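Local coordinates for GTPase HflX (PDB 2QTF), which hydrolyses GTP, for which it is specific, and associates with the 50S ribosomal subunit, with a possible role in protein synthesis or ribosome biogenesis, at residues Val234-Gly239 / Gln279-Ile284; Leu273-Leu278 / Glu317-Glu322; Lys104-Leu109 / Ile244-Phe249; Glu14-Leu19 / Ile61-Leu66. One frame throughout, in Å; residues are numbered along the deposited sequence.

Interaction 1: Val234-Gly239 / Gln279-Ile284; sequences VGFIRG and QSSFEI. With CD (cadmium ion), chain D; ACT (acetate ion), chain H.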
# COMPACT_ATOMS: atom_id res chain seq x y z
N VAL A 234 -1.47 3.82 -4.18
CA VAL A 234 -1.57 2.71 -3.21
C VAL A 234 -1.37 1.35 -3.94
O VAL A 234 -1.77 1.17 -5.12
CB VAL A 234 -2.90 2.81 -2.38
CG1 VAL A 234 -4.16 2.44 -3.30
CG2 VAL A 234 -2.81 2.01 -1.06
N GLY A 235 -0.76 0.38 -3.28
CA GLY A 235 -0.63 -0.94 -3.89
C GLY A 235 -1.95 -1.71 -3.91
O GLY A 235 -2.90 -1.29 -3.22
N PHE A 236 -2.01 -2.80 -4.70
CA PHE A 236 -3.06 -3.82 -4.59
C PHE A 236 -2.68 -4.59 -3.30
O PHE A 236 -1.53 -4.98 -3.10
CB PHE A 236 -2.96 -4.79 -5.78
CG PHE A 236 -3.02 -4.12 -7.11
CD1 PHE A 236 -3.89 -3.09 -7.35
CD2 PHE A 236 -2.18 -4.56 -8.14
CE1 PHE A 236 -4.02 -2.47 -8.68
CE2 PHE A 236 -2.21 -3.91 -9.42
CZ PHE A 236 -3.16 -2.87 -9.68
N ILE A 237 -3.66 -4.72 -2.40
CA ILE A 237 -3.38 -5.24 -1.06
C ILE A 237 -4.08 -6.63 -1.04
O ILE A 237 -5.18 -6.77 -1.55
CB ILE A 237 -4.07 -4.36 0.07
CG1 ILE A 237 -3.65 -2.82 0.12
CG2 ILE A 237 -3.84 -4.98 1.46
CD1 ILE A 237 -2.29 -2.59 0.50
N ARG A 238 -3.43 -7.61 -0.46
CA ARG A 238 -3.99 -8.96 -0.38
C ARG A 238 -4.87 -9.09 0.87
O ARG A 238 -4.56 -8.50 1.88
CB ARG A 238 -2.86 -9.99 -0.34
CG ARG A 238 -1.97 -9.94 -1.68
CD ARG A 238 -0.72 -10.80 -1.54
NE ARG A 238 -0.02 -10.89 -2.84
CZ ARG A 238 1.08 -10.16 -3.10
NH1 ARG A 238 1.47 -9.25 -2.19
NH2 ARG A 238 1.74 -10.31 -4.25
N GLY A 239 -6.01 -9.76 0.81
CA GLY A 239 -6.68 -9.99 2.13
C GLY A 239 -7.25 -8.71 2.75
O GLY A 239 -7.13 -8.51 3.97
N GLN A 279 -3.26 -11.70 -13.85
CA GLN A 279 -4.71 -11.67 -14.04
C GLN A 279 -5.42 -10.84 -12.97
O GLN A 279 -6.29 -10.08 -13.32
CB GLN A 279 -5.33 -13.12 -14.14
CG GLN A 279 -5.00 -13.84 -15.45
CD GLN A 279 -5.17 -15.32 -15.29
OE1 GLN A 279 -5.13 -15.84 -14.15
NE2 GLN A 279 -5.32 -16.03 -16.45
N SER A 280 -5.06 -10.95 -11.70
CA SER A 280 -5.74 -10.03 -10.71
C SER A 280 -5.39 -8.59 -10.90
O SER A 280 -6.21 -7.74 -10.65
CB SER A 280 -5.36 -10.29 -9.19
OG SER A 280 -5.35 -11.70 -8.98
N SER A 281 -4.10 -8.29 -11.19
CA SER A 281 -3.69 -6.83 -11.36
C SER A 281 -4.58 -6.19 -12.39
O SER A 281 -5.14 -5.08 -12.19
CB SER A 281 -2.21 -6.72 -11.79
OG SER A 281 -1.39 -7.25 -10.78
N PHE A 282 -4.73 -6.86 -13.54
CA PHE A 282 -5.57 -6.26 -14.62
C PHE A 282 -7.06 -6.29 -14.35
O PHE A 282 -7.79 -5.36 -14.74
CB PHE A 282 -5.23 -6.94 -16.00
CG PHE A 282 -3.87 -6.49 -16.58
CD1 PHE A 282 -3.70 -5.15 -16.98
CD2 PHE A 282 -2.79 -7.35 -16.62
CE1 PHE A 282 -2.46 -4.67 -17.47
CE2 PHE A 282 -1.54 -6.88 -17.10
CZ PHE A 282 -1.39 -5.55 -17.56
N GLU A 283 -7.51 -7.35 -13.67
CA GLU A 283 -8.92 -7.40 -13.25
C GLU A 283 -9.25 -6.20 -12.37
O GLU A 283 -10.19 -5.52 -12.64
CB GLU A 283 -9.18 -8.70 -12.49
CG GLU A 283 -10.60 -8.82 -11.89
CD GLU A 283 -10.64 -10.13 -11.11
OE1 GLU A 283 -10.40 -10.18 -9.87
OE2 GLU A 283 -10.83 -11.15 -11.77
N ILE A 284 -8.44 -5.93 -11.33
CA ILE A 284 -8.63 -4.76 -10.47
C ILE A 284 -8.60 -3.47 -11.27
O ILE A 284 -9.47 -2.64 -11.09
CB ILE A 284 -7.55 -4.72 -9.34
CG1 ILE A 284 -7.70 -5.93 -8.41
CG2 ILE A 284 -7.69 -3.46 -8.54
CD1 ILE A 284 -6.40 -6.18 -7.58
CD CD D . -10.11 -11.91 -8.60
C ACT H . 1.33 -0.88 -0.68
O ACT H . 1.05 0.31 -1.18
OXT ACT H . 1.35 -1.94 -1.43
CH3 ACT H . 1.59 -0.99 0.83
O HOH W 1 -8.06 -11.03 -7.60
O HOH W 2 -9.58 -13.95 -7.01
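The loop after strand 226-232 of the G domain, the switch II region in GTPases of this class, here presses Phe-236 against the middle of helix 271-288. Val-234 and Gly-235 belong to the predicted GTP site, and the amide of Gly-235 gives a 2.8 Å hydrogen bond to O of an acetate, an ion that Lys-192 and Thr-188 also hold. With CG anti to its carbonyl carbon (chi1 -55°), Phe-236 sets its ring against the helix. Its CE2 lies 3.7 Å from CB of Ser-281, while CE1 lies 3.8 Å from CG2 of Ile-284; both approaches are oblique to the ring. The side chains of Phe-236 and Ile-284 slide past each other in opposite directions, with Ile-284 CD1 4.0 Å from Phe-236 CG. Tyr-187 of the P-loop, inferred to bind GTP, meets Phe-236 edge to face. Cut back to alanine, the side chain is likely to leave a gap between loop and helix, with Tyr-187 losing its aromatic partner. Further round the helix Glu-283 OE1 binds a cadmium ion at 2.2 Å. Loop and helix meet by van der Waals contact alone, the Ser-281 hydroxyl being bonded to Thr-277 O; shape thus sets this fit, while backbone bonds from Phe-236 to Gly-186 and Thr-188 hold the loop to the P-loop. The Gly-235 amide, facing the acetate, is consistent with a place near the nucleotide's phosphates.

Interaction 2: Leu273-Leu278 / Glu317-Glu322; sequences LLIETL and EKLSKE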
# COMPACT_ATOMS: atom_id res chain seq x y z
N LEU A 273 1.83 -18.49 -10.30
CA LEU A 273 1.60 -17.32 -9.45
C LEU A 273 1.76 -16.01 -10.28
O LEU A 273 1.06 -15.04 -10.06
CB LEU A 273 2.51 -17.34 -8.22
CG LEU A 273 2.29 -16.28 -7.12
CD1 LEU A 273 0.82 -16.14 -6.63
CD2 LEU A 273 3.18 -16.49 -5.95
N LEU A 274 2.70 -15.99 -11.20
CA LEU A 274 2.91 -14.81 -12.03
C LEU A 274 1.65 -14.64 -12.84
O LEU A 274 1.09 -13.53 -13.02
CB LEU A 274 4.13 -15.12 -12.94
CG LEU A 274 5.05 -14.11 -13.51
CD1 LEU A 274 5.26 -12.86 -12.58
CD2 LEU A 274 6.36 -14.82 -13.95
N ILE A 275 1.11 -15.76 -13.32
CA ILE A 275 -0.09 -15.62 -14.16
C ILE A 275 -1.27 -15.05 -13.35
O ILE A 275 -2.00 -14.18 -13.80
CB ILE A 275 -0.51 -17.02 -14.75
CG1 ILE A 275 0.45 -17.44 -15.87
CG2 ILE A 275 -1.95 -16.96 -15.30
CD1 ILE A 275 0.36 -18.92 -16.15
N GLU A 276 -1.47 -15.62 -12.19
CA GLU A 276 -2.53 -15.20 -11.25
C GLU A 276 -2.33 -13.75 -10.88
O GLU A 276 -3.28 -12.98 -10.80
CB GLU A 276 -2.45 -16.03 -9.94
CG GLU A 276 -2.77 -17.56 -10.09
CD GLU A 276 -2.62 -18.30 -8.70
OE1 GLU A 276 -2.76 -17.56 -7.66
OE2 GLU A 276 -2.36 -19.59 -8.62
N THR A 277 -1.10 -13.37 -10.55
CA THR A 277 -0.86 -11.93 -10.14
C THR A 277 -1.24 -10.94 -11.27
O THR A 277 -1.87 -9.89 -11.08
CB THR A 277 0.60 -11.77 -9.67
OG1 THR A 277 0.76 -12.72 -8.62
CG2 THR A 277 0.83 -10.40 -9.01
N LEU A 278 -0.84 -11.28 -12.48
CA LEU A 278 -1.23 -10.50 -13.66
C LEU A 278 -2.65 -10.53 -13.90
O LEU A 278 -3.26 -9.52 -14.18
CB LEU A 278 -0.48 -10.99 -14.94
CG LEU A 278 0.99 -10.59 -15.19
CD1 LEU A 278 1.40 -11.35 -16.41
CD2 LEU A 278 1.10 -9.08 -15.55
N GLU A 317 4.72 -10.70 -21.14
CA GLU A 317 4.36 -9.84 -22.22
C GLU A 317 3.15 -10.39 -22.98
O GLU A 317 2.24 -9.64 -23.28
CB GLU A 317 5.55 -9.68 -23.22
CG GLU A 317 5.09 -8.75 -24.29
CD GLU A 317 6.18 -8.38 -25.28
OE1 GLU A 317 7.17 -7.76 -24.84
OE2 GLU A 317 6.01 -8.70 -26.51
N LYS A 318 3.16 -11.68 -23.32
CA LYS A 318 1.97 -12.27 -24.04
C LYS A 318 0.71 -12.13 -23.21
O LYS A 318 -0.34 -11.66 -23.70
CB LYS A 318 2.26 -13.75 -24.33
CG LYS A 318 3.36 -13.90 -25.46
CD LYS A 318 3.92 -15.39 -25.63
CE LYS A 318 4.20 -15.66 -27.13
NZ LYS A 318 3.81 -17.10 -27.44
N LEU A 319 0.79 -12.44 -21.91
CA LEU A 319 -0.46 -12.38 -21.09
C LEU A 319 -0.98 -10.97 -20.88
O LEU A 319 -2.21 -10.68 -20.99
CB LEU A 319 -0.30 -13.19 -19.80
CG LEU A 319 -1.49 -13.35 -18.82
CD1 LEU A 319 -2.79 -13.92 -19.51
CD2 LEU A 319 -1.13 -14.11 -17.58
N SER A 320 -0.05 -10.03 -20.60
CA SER A 320 -0.44 -8.64 -20.40
C SER A 320 -1.19 -8.11 -21.63
O SER A 320 -2.23 -7.41 -21.53
CB SER A 320 0.83 -7.78 -20.09
OG SER A 320 1.50 -8.30 -18.89
N LYS A 321 -0.67 -8.43 -22.83
CA LYS A 321 -1.35 -7.91 -24.06
C LYS A 321 -2.64 -8.67 -24.32
O LYS A 321 -3.57 -8.09 -24.93
CB LYS A 321 -0.45 -7.99 -25.32
CG LYS A 321 0.71 -6.98 -25.27
CD LYS A 321 1.86 -7.25 -26.31
CE LYS A 321 2.84 -6.08 -26.30
NZ LYS A 321 4.00 -6.25 -27.27
N GLU A 322 -2.72 -9.92 -23.88
CA GLU A 322 -4.05 -10.55 -23.92
C GLU A 322 -5.07 -9.89 -22.99
O GLU A 322 -6.28 -9.87 -23.30
CB GLU A 322 -3.95 -12.02 -23.59
CG GLU A 322 -3.36 -12.80 -24.73
CD GLU A 322 -3.26 -14.28 -24.40
OE1 GLU A 322 -2.56 -15.03 -25.15
OE2 GLU A 322 -3.87 -14.69 -23.38
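Leu-319 turns its CG anti to the backbone N (chi1 -177°), which carries CD2 across to helix 271-288, whereas Leu-278 keeps CG anti to its carbonyl carbon (chi1 -78°) and sends its two methyls toward Ser-320. CD2 of Leu-319 does most of the touching. It sits 3.7 Å from CG2 of Ile-275, the two side chains crossing at about a right angle, and 3.9 Å from CD1 of Leu-278, which slides past it in the opposite direction. The same methyl therefore fits between residues one turn apart, with the carbonyl O of Ile-275 also 3.9 Å from Leu-319 CD2. On the more buried side, CD2 of Leu-278 approaches OG of Ser-320 to 3.5 Å. That hydroxyl is satisfied by the carbonyl of Val-316 in its own helix, so it meets the leucine by van der Waals contact. The segment axes run 25° apart, 10.5 Å at closest approach. These are neighbouring, near-parallel helices on one side of the sheet, as the alternating beta-alpha build of a P-loop G domain (strands 260-266, 295-300 and 327-332) produces. Leu-278 also touches Ile-265 of strand 260-266, while Ser-320 rests on Ile-327 of strand 327-332, an edge strand of the sheet within this chain.

Interaction 3: Lys104-Leu109 / Ile244-Phe249; sequences KMQIEL and IVDAFF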
# COMPACT_ATOMS: atom_id res chain seq x y z
N LYS A 104 -10.36 10.58 1.28
CA LYS A 104 -10.14 11.03 2.64
C LYS A 104 -11.38 10.85 3.56
O LYS A 104 -11.24 10.57 4.77
CB LYS A 104 -9.71 12.49 2.66
CG LYS A 104 -8.29 12.68 2.02
CD LYS A 104 -7.23 11.87 2.75
CE LYS A 104 -5.90 12.68 2.89
NZ LYS A 104 -4.99 11.84 3.83
N MET A 105 -12.57 11.15 3.01
CA MET A 105 -13.80 10.93 3.69
C MET A 105 -14.05 9.45 3.96
O MET A 105 -14.57 9.11 5.05
CB MET A 105 -14.93 11.54 2.81
CG MET A 105 -14.95 13.14 2.91
SD MET A 105 -16.18 13.64 1.60
CE MET A 105 -17.54 13.23 2.64
N GLN A 106 -13.77 8.56 2.98
CA GLN A 106 -14.05 7.12 3.25
C GLN A 106 -13.10 6.63 4.34
O GLN A 106 -13.44 5.72 5.12
CB GLN A 106 -13.76 6.24 2.04
CG GLN A 106 -14.82 6.41 0.93
CD GLN A 106 -16.14 5.66 1.21
OE1 GLN A 106 -17.05 5.70 0.37
NE2 GLN A 106 -16.27 5.04 2.34
N ILE A 107 -11.86 7.14 4.33
CA ILE A 107 -10.87 6.70 5.36
C ILE A 107 -11.32 7.20 6.74
O ILE A 107 -11.32 6.49 7.71
CB ILE A 107 -9.41 7.26 4.99
CG1 ILE A 107 -8.92 6.51 3.72
CG2 ILE A 107 -8.41 7.06 6.29
CD1 ILE A 107 -7.88 7.24 2.87
N GLU A 108 -11.74 8.44 6.83
CA GLU A 108 -12.12 8.95 8.11
C GLU A 108 -13.41 8.20 8.62
O GLU A 108 -13.55 7.90 9.83
CB GLU A 108 -12.51 10.44 8.01
CG GLU A 108 -12.86 10.83 9.53
CD GLU A 108 -13.21 12.22 9.75
OE1 GLU A 108 -13.32 12.56 10.97
OE2 GLU A 108 -13.38 12.96 8.71
N LEU A 109 -14.33 7.96 7.70
CA LEU A 109 -15.58 7.16 7.98
C LEU A 109 -15.20 5.77 8.55
O LEU A 109 -15.70 5.36 9.60
CB LEU A 109 -16.39 6.99 6.66
CG LEU A 109 -17.70 6.13 6.88
CD1 LEU A 109 -18.65 6.79 7.98
CD2 LEU A 109 -18.41 5.97 5.53
N ILE A 244 -12.81 -2.13 5.43
CA ILE A 244 -12.04 -1.03 4.79
C ILE A 244 -11.99 -1.15 3.27
O ILE A 244 -11.22 -0.50 2.61
CB ILE A 244 -10.59 -0.83 5.40
CG1 ILE A 244 -9.70 -2.06 5.20
CG2 ILE A 244 -10.78 -0.58 6.92
CD1 ILE A 244 -8.25 -1.90 5.74
N VAL A 245 -12.83 -2.05 2.73
CA VAL A 245 -12.77 -2.29 1.27
C VAL A 245 -13.20 -1.07 0.56
O VAL A 245 -12.58 -0.74 -0.43
CB VAL A 245 -13.68 -3.50 0.89
CG1 VAL A 245 -14.08 -3.44 -0.63
CG2 VAL A 245 -12.98 -4.76 1.18
N ASP A 246 -14.19 -0.30 1.02
CA ASP A 246 -14.49 0.89 0.26
C ASP A 246 -13.40 1.98 0.34
O ASP A 246 -13.16 2.66 -0.66
CB ASP A 246 -15.71 1.67 0.71
CG ASP A 246 -17.06 0.93 0.37
OD1 ASP A 246 -17.10 0.01 -0.46
OD2 ASP A 246 -18.03 1.34 0.98
N ALA A 247 -12.85 2.20 1.54
CA ALA A 247 -11.74 3.13 1.59
C ALA A 247 -10.62 2.70 0.64
O ALA A 247 -9.96 3.57 0.04
CB ALA A 247 -11.22 3.25 3.02
N PHE A 248 -10.35 1.39 0.55
CA PHE A 248 -9.25 0.89 -0.32
C PHE A 248 -9.54 1.22 -1.76
O PHE A 248 -8.75 1.88 -2.47
CB PHE A 248 -9.06 -0.67 -0.17
CG PHE A 248 -8.16 -1.22 -1.20
CD1 PHE A 248 -6.80 -0.85 -1.26
CD2 PHE A 248 -8.69 -2.12 -2.19
CE1 PHE A 248 -5.94 -1.32 -2.31
CE2 PHE A 248 -7.86 -2.60 -3.22
CZ PHE A 248 -6.46 -2.23 -3.25
N PHE A 249 -10.71 0.75 -2.23
CA PHE A 249 -11.04 1.00 -3.64
C PHE A 249 -11.11 2.45 -4.04
O PHE A 249 -10.67 2.87 -5.13
CB PHE A 249 -12.31 0.22 -4.06
CG PHE A 249 -12.00 -1.17 -4.35
CD1 PHE A 249 -11.20 -1.48 -5.45
CD2 PHE A 249 -12.41 -2.20 -3.47
CE1 PHE A 249 -10.82 -2.80 -5.73
CE2 PHE A 249 -12.04 -3.53 -3.74
CZ PHE A 249 -11.25 -3.84 -4.88
O HOH W 3 -18.37 3.20 2.71
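Gln-106 carries most of this contact from helix 101-121, and its side chain can be followed outward along helix 245-253. Its CB lies 3.7 Å from CA of Ala-247, where the two backbones come close enough for the CA atoms of these residues to be 4.9 Å apart. From there the chain bends at CG (chi2 -78°), which takes CD over to CB of Asp-246 at 4.0 Å. At the tip NE2 is 3.8 Å from that same Asp-246 CB and donates to a water, 2.8 Å away. The water in turn gives a hydrogen bond to OD2 of Asp-246 at 2.6 Å. Amide and carboxylate planes stand 72° apart, and the water links the two groups at the exposed border of the contact. Deeper in, CG1 of Ile-107 packs on CB of Ala-247 at 4.1 Å. The small alanine lets the segment axes approach to 8.5 Å in a nearly antiparallel arrangement, 158° between their directions. This joins the middle region of the protein to the G domain. Ile-107 continues onto Phe-94 of helix 86-97 and Thr-251 of helix 245-253, while Gln-106 also touches Leu-160 of helix 145-164.

Interaction 4: Glu14-Leu19 / Ile61-Leu66; sequences EEAIAL and IIFEQL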
# COMPACT_ATOMS: atom_id res chain seq x y z
N GLU A 14 6.66 -11.16 6.12
CA GLU A 14 7.27 -10.44 4.96
C GLU A 14 6.25 -9.44 4.41
O GLU A 14 6.62 -8.30 4.10
CB GLU A 14 7.52 -11.44 3.85
CG GLU A 14 8.35 -11.01 2.67
CD GLU A 14 8.80 -12.30 1.85
OE1 GLU A 14 7.90 -13.04 1.33
OE2 GLU A 14 10.02 -12.62 1.86
N GLU A 15 5.01 -9.87 4.26
CA GLU A 15 3.92 -8.98 3.79
C GLU A 15 3.71 -7.80 4.77
O GLU A 15 3.64 -6.63 4.36
CB GLU A 15 2.61 -9.76 3.65
CG GLU A 15 1.54 -8.97 2.86
CD GLU A 15 1.63 -9.22 1.34
OE1 GLU A 15 2.55 -9.96 0.84
OE2 GLU A 15 0.78 -8.67 0.64
N ALA A 16 3.58 -8.11 6.08
CA ALA A 16 3.46 -7.04 7.10
C ALA A 16 4.60 -6.02 7.14
O ALA A 16 4.42 -4.83 7.35
CB ALA A 16 3.24 -7.66 8.50
N ILE A 17 5.82 -6.47 7.02
CA ILE A 17 6.93 -5.54 6.90
C ILE A 17 6.76 -4.50 5.77
O ILE A 17 6.95 -3.27 5.97
CB ILE A 17 8.28 -6.29 6.71
CG1 ILE A 17 8.71 -6.96 8.04
CG2 ILE A 17 9.41 -5.27 6.31
CD1 ILE A 17 9.77 -8.07 7.79
N ALA A 18 6.40 -5.01 4.62
CA ALA A 18 6.22 -4.15 3.42
C ALA A 18 4.99 -3.27 3.63
O ALA A 18 5.02 -2.12 3.28
CB ALA A 18 6.09 -5.09 2.13
N LEU A 19 3.91 -3.75 4.26
CA LEU A 19 2.78 -2.83 4.70
C LEU A 19 3.21 -1.71 5.71
O LEU A 19 2.80 -0.52 5.62
CB LEU A 19 1.64 -3.64 5.25
CG LEU A 19 1.01 -4.61 4.23
CD1 LEU A 19 0.11 -5.61 4.89
CD2 LEU A 19 0.20 -3.78 3.10
N ILE A 61 2.77 -1.96 16.54
CA ILE A 61 1.91 -2.43 15.48
C ILE A 61 1.66 -3.92 15.66
O ILE A 61 2.62 -4.69 15.75
CB ILE A 61 2.52 -2.12 14.04
CG1 ILE A 61 2.73 -0.59 13.91
CG2 ILE A 61 1.57 -2.65 12.91
CD1 ILE A 61 3.54 -0.21 12.64
N ILE A 62 0.40 -4.31 15.71
CA ILE A 62 0.03 -5.72 15.88
C ILE A 62 -0.68 -6.17 14.61
O ILE A 62 -1.70 -5.63 14.23
CB ILE A 62 -0.79 -5.90 17.16
CG1 ILE A 62 0.12 -5.56 18.43
CG2 ILE A 62 -1.29 -7.35 17.21
CD1 ILE A 62 -0.73 -5.28 19.66
N PHE A 63 -0.08 -7.11 13.90
CA PHE A 63 -0.70 -7.53 12.67
C PHE A 63 -1.80 -8.55 12.91
O PHE A 63 -1.62 -9.68 12.53
CB PHE A 63 0.37 -8.00 11.67
CG PHE A 63 -0.09 -7.91 10.23
CD1 PHE A 63 -0.26 -6.67 9.59
CD2 PHE A 63 -0.42 -9.08 9.52
CE1 PHE A 63 -0.72 -6.63 8.23
CE2 PHE A 63 -0.84 -9.06 8.18
CZ PHE A 63 -0.98 -7.85 7.53
N GLU A 64 -2.92 -8.13 13.48
CA GLU A 64 -4.09 -8.96 13.78
C GLU A 64 -5.19 -7.95 13.94
O GLU A 64 -4.92 -6.75 14.07
CB GLU A 64 -3.91 -9.63 15.16
CG GLU A 64 -3.94 -11.17 15.16
CD GLU A 64 -5.15 -11.79 14.45
OE1 GLU A 64 -5.03 -13.01 14.12
OE2 GLU A 64 -6.19 -11.11 14.19
N GLN A 65 -6.43 -8.39 14.10
CA GLN A 65 -7.44 -7.49 14.48
C GLN A 65 -7.61 -7.54 15.99
O GLN A 65 -7.99 -8.62 16.52
CB GLN A 65 -8.73 -7.79 13.69
CG GLN A 65 -9.86 -6.83 13.97
CD GLN A 65 -11.11 -7.11 13.10
OE1 GLN A 65 -11.00 -7.72 12.02
NE2 GLN A 65 -12.30 -6.69 13.60
N LEU A 66 -7.43 -6.41 16.69
CA LEU A 66 -7.54 -6.33 18.20
C LEU A 66 -8.97 -6.15 18.59
O LEU A 66 -9.71 -5.43 17.92
CB LEU A 66 -6.71 -5.17 18.86
CG LEU A 66 -5.22 -5.28 18.80
CD1 LEU A 66 -4.49 -4.03 19.37
CD2 LEU A 66 -4.73 -6.66 19.44
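Where strand 59-62 ends, the backbone makes an inverse gamma turn centred on Phe-63, and CA of Phe-63 lies 7.0 Å from CA of Ala-16 in helix 13-22. The ring of Phe-63 is laid against the helix by a first torsion that places CG anti to the backbone N (chi1 -156°). CB of Ala-16 sits over one face, 3.8 Å from the ring centroid and 14° off the normal, a CH-pi contact displaced somewhat toward the rim at CG and CD1. One turn further along the helix, Leu-19 brings its CD1 to 3.6 Å from CE1 of Phe-63, and equally near CZ, its side chain crossing that of Phe-63 at about a right angle. The methyls of Ala-16 and Leu-19 thus grip the ring at different points, all three residues being buried. A serine in place of Phe-63 would probably leave the methyls of Ala-16 and Leu-19 without their aromatic partner and open a gap between helix and turn. In the N-terminal domain, helix 13-22 thus packs on the turn that ends strand 59-62, beside the four-stranded parallel sheet: Ala-16 also touches Leu-6 of strand 2-7, the backbone of Phe-63 bonds to Phe-7, and Leu-19 continues onto Leu-89, Leu-90 and Ile-93 of helix 86-97.

How the interactions relate
Along the chain interaction 4 closes within the N-terminal domain before the others open. Interaction 3, joining the middle region to the G domain, closes before interaction 2 opens, while the segments of interaction 1 alternate with those of both. Interactions 1 and 2 lie inside the G domain and share helix 271-288, their centres 13 Å apart, with Phe-282 meeting Ser-320. Interaction 1 is the hub: Ile-237 packs on Phe-248 of interaction 3, and Arg-238 NH1 makes a 3.0 Å salt bridge to Glu-15 OE2 of interaction 4. Interactions 2 and 3 stay about 12 Å apart at their nearest atoms. This G-domain loop, 234-239, thus touches the N-terminal domain through Glu-15 and Leu-19, where the predicted GTP site and that domain meet.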